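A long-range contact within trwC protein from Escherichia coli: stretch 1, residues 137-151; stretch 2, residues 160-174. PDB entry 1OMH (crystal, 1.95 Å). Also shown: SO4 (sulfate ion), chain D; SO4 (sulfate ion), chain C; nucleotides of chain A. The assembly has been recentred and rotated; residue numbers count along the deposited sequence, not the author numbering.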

# COMPACT_ATOMS: atom_id res chain seq x y z
N ILE B 137 17.25 -8.88 -20.08
CA ILE B 137 16.24 -8.37 -19.17
C ILE B 137 15.13 -7.88 -20.07
O ILE B 137 15.33 -6.98 -20.90
CB ILE B 137 16.77 -7.21 -18.31
CG1 ILE B 137 17.93 -7.70 -17.43
CG2 ILE B 137 15.65 -6.66 -17.43
CD1 ILE B 137 18.51 -6.64 -16.52
N GLU B 138 13.95 -8.47 -19.93
CA GLU B 138 12.82 -8.11 -20.76
C GLU B 138 11.76 -7.35 -19.98
O GLU B 138 11.42 -7.73 -18.86
CB GLU B 138 12.19 -9.36 -21.36
CG GLU B 138 11.02 -9.11 -22.32
CD GLU B 138 10.23 -10.37 -22.62
OE1 GLU B 138 10.85 -11.44 -22.77
OE2 GLU B 138 8.98 -10.28 -22.73
N THR B 139 11.27 -6.26 -20.56
CA THR B 139 10.22 -5.48 -19.94
C THR B 139 8.94 -6.12 -20.45
O THR B 139 8.57 -5.97 -21.62
CB THR B 139 10.28 -4.00 -20.37
OG1 THR B 139 11.52 -3.43 -19.95
CG2 THR B 139 9.13 -3.21 -19.74
N THR B 140 8.28 -6.88 -19.58
CA THR B 140 7.06 -7.60 -19.91
C THR B 140 5.82 -6.71 -19.90
O THR B 140 4.88 -6.93 -20.66
CB THR B 140 6.84 -8.74 -18.92
OG1 THR B 140 6.77 -8.21 -17.59
CG2 THR B 140 8.00 -9.72 -18.99
N GLY B 141 5.82 -5.72 -19.01
CA GLY B 141 4.70 -4.80 -18.94
C GLY B 141 3.38 -5.40 -18.47
O GLY B 141 2.32 -4.88 -18.81
N ASN B 142 3.43 -6.49 -17.73
CA ASN B 142 2.20 -7.09 -17.23
C ASN B 142 2.37 -7.61 -15.81
O ASN B 142 3.39 -8.19 -15.46
CB ASN B 142 1.71 -8.21 -18.18
CG ASN B 142 2.64 -9.41 -18.23
OD1 ASN B 142 2.54 -10.33 -17.41
ND2 ASN B 142 3.54 -9.41 -19.21
N LEU B 143 1.36 -7.38 -14.99
CA LEU B 143 1.40 -7.82 -13.60
C LEU B 143 0.06 -8.43 -13.18
O LEU B 143 -0.96 -8.21 -13.82
CB LEU B 143 1.71 -6.64 -12.68
CG LEU B 143 3.10 -6.00 -12.72
CD1 LEU B 143 3.12 -4.76 -11.82
CD2 LEU B 143 4.13 -7.01 -12.26
N VAL B 144 0.10 -9.20 -12.10
CA VAL B 144 -1.09 -9.81 -11.52
C VAL B 144 -1.10 -9.15 -10.14
O VAL B 144 -0.19 -9.37 -9.34
CB VAL B 144 -0.94 -11.34 -11.38
CG1 VAL B 144 -2.18 -11.95 -10.72
CG2 VAL B 144 -0.74 -11.96 -12.76
N ILE B 145 -2.10 -8.31 -9.89
CA ILE B 145 -2.17 -7.59 -8.61
C ILE B 145 -3.49 -7.76 -7.87
O ILE B 145 -4.56 -7.66 -8.45
CB ILE B 145 -2.01 -6.06 -8.81
CG1 ILE B 145 -0.93 -5.74 -9.85
CG2 ILE B 145 -1.70 -5.39 -7.47
CD1 ILE B 145 0.39 -6.43 -9.61
N GLY B 146 -3.38 -7.99 -6.56
CA GLY B 146 -4.54 -8.10 -5.71
C GLY B 146 -4.54 -6.83 -4.86
O GLY B 146 -3.63 -6.63 -4.06
N LYS B 147 -5.54 -5.98 -5.04
CA LYS B 147 -5.63 -4.72 -4.29
C LYS B 147 -6.64 -4.82 -3.15
O LYS B 147 -7.80 -5.18 -3.35
CB LYS B 147 -6.05 -3.58 -5.22
CG LYS B 147 -5.15 -3.39 -6.44
CD LYS B 147 -5.62 -2.21 -7.30
CE LYS B 147 -6.99 -2.48 -7.89
NZ LYS B 147 -7.46 -1.37 -8.76
N PHE B 148 -6.20 -4.47 -1.94
CA PHE B 148 -7.08 -4.54 -0.78
C PHE B 148 -7.12 -3.22 -0.02
O PHE B 148 -6.13 -2.82 0.58
CB PHE B 148 -6.61 -5.68 0.13
CG PHE B 148 -6.41 -6.99 -0.60
CD1 PHE B 148 -5.15 -7.36 -1.07
CD2 PHE B 148 -7.49 -7.84 -0.84
CE1 PHE B 148 -4.97 -8.55 -1.76
CE2 PHE B 148 -7.31 -9.03 -1.53
CZ PHE B 148 -6.05 -9.39 -1.99
N ARG B 149 -8.28 -2.56 -0.07
CA ARG B 149 -8.50 -1.27 0.58
C ARG B 149 -8.94 -1.46 2.04
O ARG B 149 -9.85 -2.23 2.33
CB ARG B 149 -9.58 -0.50 -0.19
CG ARG B 149 -9.77 0.96 0.24
CD ARG B 149 -10.94 1.59 -0.52
NE ARG B 149 -12.19 0.90 -0.21
CZ ARG B 149 -13.13 0.61 -1.10
NH1 ARG B 149 -14.23 -0.02 -0.71
NH2 ARG B 149 -12.97 0.94 -2.37
N HIS B 150 -8.27 -0.74 2.94
CA HIS B 150 -8.57 -0.80 4.36
C HIS B 150 -8.79 0.61 4.89
O HIS B 150 -8.34 1.57 4.28
CB HIS B 150 -7.45 -1.52 5.11
CG HIS B 150 -7.44 -2.99 4.85
ND1 HIS B 150 -8.41 -3.83 5.35
CD2 HIS B 150 -6.65 -3.75 4.06
CE1 HIS B 150 -8.23 -5.05 4.86
NE2 HIS B 150 -7.17 -5.02 4.07
N GLU B 151 -9.46 0.72 6.04
CA GLU B 151 -9.78 2.04 6.56
C GLU B 151 -9.33 2.40 7.97
O GLU B 151 -9.53 3.53 8.40
CB GLU B 151 -11.30 2.25 6.43
CG GLU B 151 -11.85 1.73 5.10
CD GLU B 151 -13.35 1.94 4.94
OE1 GLU B 151 -14.08 1.91 5.96
OE2 GLU B 151 -13.80 2.11 3.79
N LEU B 160 -7.08 5.55 5.63
CA LEU B 160 -7.37 5.01 4.31
C LEU B 160 -6.09 4.55 3.62
O LEU B 160 -5.22 5.36 3.30
CB LEU B 160 -8.07 6.08 3.46
CG LEU B 160 -8.50 5.75 2.03
CD1 LEU B 160 -9.48 4.58 2.03
CD2 LEU B 160 -9.16 6.99 1.42
N HIS B 161 -5.98 3.25 3.38
CA HIS B 161 -4.80 2.71 2.73
C HIS B 161 -5.14 1.44 1.98
O HIS B 161 -6.09 0.73 2.33
CB HIS B 161 -3.68 2.44 3.74
CG HIS B 161 -4.03 1.45 4.81
ND1 HIS B 161 -4.95 1.73 5.81
CD2 HIS B 161 -3.58 0.20 5.06
CE1 HIS B 161 -5.03 0.70 6.62
NE2 HIS B 161 -4.21 -0.25 6.19
N THR B 162 -4.36 1.15 0.95
CA THR B 162 -4.58 -0.04 0.15
C THR B 162 -3.30 -0.85 0.03
O THR B 162 -2.23 -0.29 -0.24
CB THR B 162 -5.05 0.30 -1.28
OG1 THR B 162 -6.32 0.94 -1.23
CG2 THR B 162 -5.18 -0.98 -2.11
N HIS B 163 -3.44 -2.15 0.25
CA HIS B 163 -2.32 -3.07 0.12
C HIS B 163 -2.41 -3.63 -1.28
O HIS B 163 -3.28 -4.46 -1.55
CB HIS B 163 -2.44 -4.22 1.13
CG HIS B 163 -2.09 -3.84 2.53
ND1 HIS B 163 -0.79 -3.62 2.94
CD2 HIS B 163 -2.86 -3.66 3.63
CE1 HIS B 163 -0.78 -3.31 4.22
NE2 HIS B 163 -2.03 -3.33 4.67
N ALA B 164 -1.54 -3.17 -2.18
CA ALA B 164 -1.51 -3.66 -3.55
C ALA B 164 -0.50 -4.80 -3.59
O ALA B 164 0.71 -4.56 -3.66
CB ALA B 164 -1.09 -2.54 -4.51
N VAL B 165 -0.99 -6.03 -3.54
CA VAL B 165 -0.11 -7.18 -3.55
C VAL B 165 0.21 -7.64 -4.97
O VAL B 165 -0.61 -8.29 -5.64
CB VAL B 165 -0.71 -8.35 -2.75
CG1 VAL B 165 0.27 -9.52 -2.73
CG2 VAL B 165 -1.03 -7.89 -1.32
N ILE B 166 1.40 -7.29 -5.43
CA ILE B 166 1.85 -7.69 -6.75
C ILE B 166 2.42 -9.09 -6.60
O ILE B 166 3.44 -9.29 -5.95
CB ILE B 166 2.97 -6.76 -7.29
CG1 ILE B 166 2.45 -5.33 -7.49
CG2 ILE B 166 3.47 -7.29 -8.63
CD1 ILE B 166 2.12 -4.59 -6.23
N LEU B 167 1.76 -10.07 -7.21
CA LEU B 167 2.25 -11.43 -7.10
C LEU B 167 3.57 -11.59 -7.86
O LEU B 167 3.82 -10.88 -8.84
CB LEU B 167 1.18 -12.40 -7.60
CG LEU B 167 -0.01 -12.35 -6.64
CD1 LEU B 167 -1.26 -11.93 -7.38
CD2 LEU B 167 -0.19 -13.69 -5.95
N ASN B 168 4.41 -12.49 -7.37
CA ASN B 168 5.72 -12.74 -7.97
C ASN B 168 5.60 -13.52 -9.27
O ASN B 168 6.03 -14.67 -9.36
CB ASN B 168 6.58 -13.52 -6.96
CG ASN B 168 8.05 -13.56 -7.35
OD1 ASN B 168 8.85 -14.20 -6.66
ND2 ASN B 168 8.40 -12.89 -8.44
N MSE B 169 5.03 -12.89 -10.29
CA MSE B 169 4.85 -13.56 -11.57
C MSE B 169 4.59 -12.59 -12.71
O MSE B 169 3.99 -11.53 -12.52
CB MSE B 169 3.67 -14.53 -11.48
CG MSE B 169 2.34 -13.83 -11.24
SE MSE B 169 0.90 -15.10 -10.99
CE MSE B 169 1.64 -16.01 -9.56
N THR B 170 5.02 -12.98 -13.90
CA THR B 170 4.82 -12.16 -15.08
C THR B 170 5.03 -13.05 -16.31
O THR B 170 5.85 -13.96 -16.28
CB THR B 170 5.80 -10.96 -15.09
OG1 THR B 170 5.52 -10.11 -16.20
CG2 THR B 170 7.25 -11.43 -15.14
N LYS B 171 4.27 -12.80 -17.36
CA LYS B 171 4.37 -13.60 -18.59
C LYS B 171 5.27 -12.94 -19.62
O LYS B 171 5.05 -11.80 -20.00
CB LYS B 171 2.98 -13.82 -19.21
CG LYS B 171 3.02 -14.69 -20.47
CD LYS B 171 2.04 -14.19 -21.53
CE LYS B 171 0.62 -14.67 -21.27
NZ LYS B 171 0.46 -16.11 -21.61
N ARG B 172 6.27 -13.67 -20.09
CA ARG B 172 7.20 -13.14 -21.08
C ARG B 172 6.64 -13.13 -22.50
O ARG B 172 5.60 -13.72 -22.78
CB ARG B 172 8.51 -13.94 -21.06
CG ARG B 172 9.17 -13.96 -19.71
CD ARG B 172 10.56 -14.54 -19.79
NE ARG B 172 10.57 -15.82 -20.49
CZ ARG B 172 11.54 -16.72 -20.37
NH1 ARG B 172 11.47 -17.87 -21.03
NH2 ARG B 172 12.56 -16.48 -19.56
N SER B 173 7.37 -12.46 -23.39
CA SER B 173 6.99 -12.33 -24.79
C SER B 173 6.78 -13.70 -25.45
O SER B 173 5.95 -13.84 -26.34
CB SER B 173 8.08 -11.56 -25.54
OG SER B 173 7.51 -10.66 -26.47
N ASP B 174 7.54 -14.69 -25.00
CA ASP B 174 7.46 -16.04 -25.54
C ASP B 174 6.32 -16.82 -24.88
O ASP B 174 6.26 -18.05 -24.98
CB ASP B 174 8.79 -16.76 -25.33
CG ASP B 174 9.12 -16.95 -23.87
OD1 ASP B 174 8.54 -16.23 -23.04
OD2 ASP B 174 9.97 -17.81 -23.54
S SO4 D . -9.87 -2.11 8.33
O1 SO4 D . -9.64 -3.51 7.94
O2 SO4 D . -10.66 -2.07 9.57
O3 SO4 D . -10.61 -1.41 7.27
O4 SO4 D . -8.57 -1.44 8.53
S SO4 C . -2.83 -3.00 8.41
O1 SO4 C . -4.04 -3.78 8.11
O2 SO4 C . -3.14 -1.95 9.40
O3 SO4 C . -2.34 -2.37 7.17
O4 SO4 C . -1.79 -3.90 8.96
P DG A 13 14.88 -19.09 -18.63
OP1 DG A 13 13.43 -18.81 -18.87
OP2 DG A 13 15.87 -18.00 -18.81
O5' DG A 13 15.00 -19.66 -17.14
C5' DG A 13 13.90 -20.34 -16.52
C4' DG A 13 14.05 -20.32 -15.02
O4' DG A 13 15.32 -20.90 -14.68
C3' DG A 13 14.04 -18.94 -14.37
O3' DG A 13 12.79 -18.82 -13.68
C2' DG A 13 15.00 -19.08 -13.20
C1' DG A 13 15.87 -20.26 -13.55
N9 DG A 13 17.30 -20.06 -13.78
C8 DG A 13 17.96 -19.76 -14.95
N7 DG A 13 19.26 -19.81 -14.82
C5 DG A 13 19.46 -20.12 -13.49
C6 DG A 13 20.66 -20.33 -12.75
O6 DG A 13 21.84 -20.30 -13.16
N1 DG A 13 20.39 -20.62 -11.42
C2 DG A 13 19.13 -20.70 -10.87
N2 DG A 13 19.04 -20.98 -9.56
N3 DG A 13 18.02 -20.51 -11.54
C4 DG A 13 18.26 -20.23 -12.83
O HOH W 1 2.62 -9.79 -10.96

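Antiparallel strands illustrate how a regular backbone ladder leaves side-chain rotamers to settle the finer packing. Here strands 145-151 and 160-167 run at 162°, and paired amides such as Gly146 N to Val165 O (2.9 Å) and Val165 N to Gly146 O (2.8 Å) fix the register. Side chains then alternate between faces. On one, Ile145, with both chi angles m, brings CD1 to within 3.2 Å of Ile166 CG1, a tight apolar contact. On the other lie Phe148, His150, His161, His163 and Val165. Gly146 belongs to this row too, and a CB there would be crowded by Phe148 CE1; that m-rotamer ring instead meets Val165 CG2 at its edge (CE1 to CG2, 4.0 Å).

The histidines show rotamer choice most clearly. His161 is p, which lays its ring face against His150 CB, whereas His163 is m; despite this difference, His161 NE2 (3.0 Å) and His163 NE2 (2.7 Å) both donate to O3 of the chain C sulfate.

Beyond the ladder, side chains take over the backbone's role. Asn142, chi1 p, presents its amide to Lys171 like a peptide group: OD1 accepts from Lys171 N (3.0 Å) and ND2 donates to Lys171 O (2.9 Å). Extended Glu138, t at chi1 and chi2, reaches Ser173 N through OE2 (2.8 Å).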